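Local structure of uncharacterized protein (Arthrobacter sp., 3KOP) at residues F78-P83 with C98-F102. The protein is of unknown function but belongs to the DUF3830 family and adopts a cyclophilin-like fold. Numbering follows the deposited sequence.
Sequences FAPKEP and CYFTF
The carboxylate of E82 accepts hydrogen bonds from the hydroxyls of Y99 and T101, joining the loop between strands 70-76 and 88-89 of this cyclophilin-like fold to one face of strand 96-103. Both bonds end on a single oxygen: Y99 OH donates a hydrogen bond to E82 OE1 at 2.6 Å, and T101 OG1 does the same to E82 OE1, also at 2.6 Å. The donors use different sides of that oxygen, Y99 the syn side, 31° out of the carboxylate plane, and T101 the anti side. The chain bends at chi2 and brings OE1 to the edge of the tyrosine ring. The other oxygen, E82 OE2, accepts a water at 2.6 Å; this water also donates to Y99 OH and accepts from A79 N, tying the carboxylate to the start of its own loop. An alanine in place of E82 would probably leave the hydroxyls of Y99 and T101 without OE1, and the water without OE2, so that less would fix the rotation of the tyrosine hydroxyl.

Apolar contacts flank the phenol. P83 CG sits over one face of the Y99 ring, 4.3 Å from its centroid and 28° off the normal, which meets the geometry of a CH-pi contact. F78 approaches obliquely, with F78 CZ 3.6 Å from Y99 CE2.

Further out, Y99 pairs through its backbone with N150 of strand 145-157, and its side chain also packs on T47 and V51 of helix 45-54 and on V127 and L129 of strand 125-132. The buried ring thus lies between helix and sheet. On the loop side, R46 NE of helix 45-54 hydrogen-bonds P83 O, and P83 also touches T47. The first side-chain bond of Y99 already points toward the loop, and a chi1 of -179°, which sets CG opposite the backbone N, carries the ring out to it, where P83 CD lies 3.6 Å from Y99 OH.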
# COMPACT_ATOMS: atom_id res chain seq x y z
N PHE F 78 -18.83 18.58 16.77
CA PHE F 78 -19.70 18.77 17.94
C PHE F 78 -18.92 18.76 19.25
O PHE F 78 -19.41 19.24 20.23
CB PHE F 78 -20.80 17.69 17.97
CG PHE F 78 -20.30 16.28 17.62
CD1 PHE F 78 -19.56 15.54 18.54
CD2 PHE F 78 -20.53 15.74 16.36
CE1 PHE F 78 -19.10 14.25 18.23
CE2 PHE F 78 -20.06 14.44 16.03
CZ PHE F 78 -19.36 13.71 16.96
N ALA F 79 -17.71 18.22 19.26
CA ALA F 79 -16.93 18.10 20.50
C ALA F 79 -16.21 19.41 20.77
O ALA F 79 -15.76 20.04 19.84
CB ALA F 79 -15.91 16.98 20.40
N PRO F 80 -16.01 19.76 22.04
CA PRO F 80 -15.26 20.99 22.28
C PRO F 80 -13.84 20.90 21.72
O PRO F 80 -13.31 21.87 21.24
CB PRO F 80 -15.25 21.11 23.81
CG PRO F 80 -16.42 20.30 24.27
CD PRO F 80 -16.56 19.17 23.27
N LYS F 81 -13.24 19.73 21.79
CA LYS F 81 -12.04 19.47 21.00
C LYS F 81 -12.04 18.06 20.42
O LYS F 81 -12.51 17.10 21.04
CB LYS F 81 -10.75 19.73 21.78
CG LYS F 81 -10.49 18.86 22.98
CD LYS F 81 -9.05 19.05 23.51
CE LYS F 81 -8.00 18.78 22.42
NZ LYS F 81 -6.64 18.43 22.96
N GLU F 82 -11.50 17.95 19.23
CA GLU F 82 -11.46 16.69 18.54
C GLU F 82 -10.63 15.70 19.33
O GLU F 82 -9.68 16.07 20.01
CB GLU F 82 -10.91 16.86 17.12
CG GLU F 82 -11.85 17.60 16.22
CD GLU F 82 -13.20 16.96 16.11
OE1 GLU F 82 -13.29 15.80 15.64
OE2 GLU F 82 -14.20 17.62 16.48
N PRO F 83 -11.00 14.42 19.26
CA PRO F 83 -10.32 13.43 20.07
C PRO F 83 -8.89 13.13 19.62
O PRO F 83 -8.11 12.62 20.41
CB PRO F 83 -11.21 12.17 19.92
CG PRO F 83 -11.95 12.35 18.69
CD PRO F 83 -12.12 13.86 18.50
N CYS F 98 -16.81 3.81 13.18
CA CYS F 98 -15.63 4.68 13.11
C CYS F 98 -15.95 6.17 13.14
O CYS F 98 -17.00 6.61 12.66
CB CYS F 98 -14.87 4.37 11.83
SG CYS F 98 -13.99 2.79 11.88
N TYR F 99 -14.99 6.94 13.64
CA TYR F 99 -15.04 8.39 13.70
C TYR F 99 -13.83 8.93 12.95
O TYR F 99 -12.68 8.52 13.22
CB TYR F 99 -15.00 8.82 15.16
CG TYR F 99 -15.06 10.31 15.51
CD1 TYR F 99 -14.04 11.19 15.14
CD2 TYR F 99 -16.06 10.80 16.29
CE1 TYR F 99 -14.08 12.50 15.52
CE2 TYR F 99 -16.11 12.12 16.67
CZ TYR F 99 -15.13 12.97 16.26
OH TYR F 99 -15.16 14.30 16.68
N PHE F 100 -14.09 9.86 12.02
CA PHE F 100 -13.05 10.58 11.31
C PHE F 100 -13.29 12.08 11.45
O PHE F 100 -14.44 12.56 11.33
CB PHE F 100 -13.10 10.31 9.80
CG PHE F 100 -13.13 8.85 9.41
CD1 PHE F 100 -14.33 8.12 9.42
CD2 PHE F 100 -11.98 8.22 8.96
CE1 PHE F 100 -14.36 6.79 9.03
CE2 PHE F 100 -12.02 6.87 8.54
CZ PHE F 100 -13.19 6.17 8.59
N THR F 101 -12.20 12.81 11.66
CA THR F 101 -12.22 14.29 11.60
C THR F 101 -11.68 14.72 10.24
O THR F 101 -10.59 14.32 9.85
CB THR F 101 -11.32 14.87 12.71
OG1 THR F 101 -11.85 14.48 13.99
CG2 THR F 101 -11.19 16.39 12.62
N PHE F 102 -12.48 15.49 9.50
CA PHE F 102 -12.10 16.06 8.22
C PHE F 102 -12.26 17.58 8.25
O PHE F 102 -12.86 18.13 9.18
CB PHE F 102 -13.01 15.50 7.12
CG PHE F 102 -12.79 14.05 6.83
CD1 PHE F 102 -11.56 13.61 6.34
CD2 PHE F 102 -13.82 13.13 7.00
CE1 PHE F 102 -11.35 12.24 6.05
CE2 PHE F 102 -13.63 11.78 6.70
CZ PHE F 102 -12.38 11.33 6.24
O HOH W 1 -16.58 16.70 17.06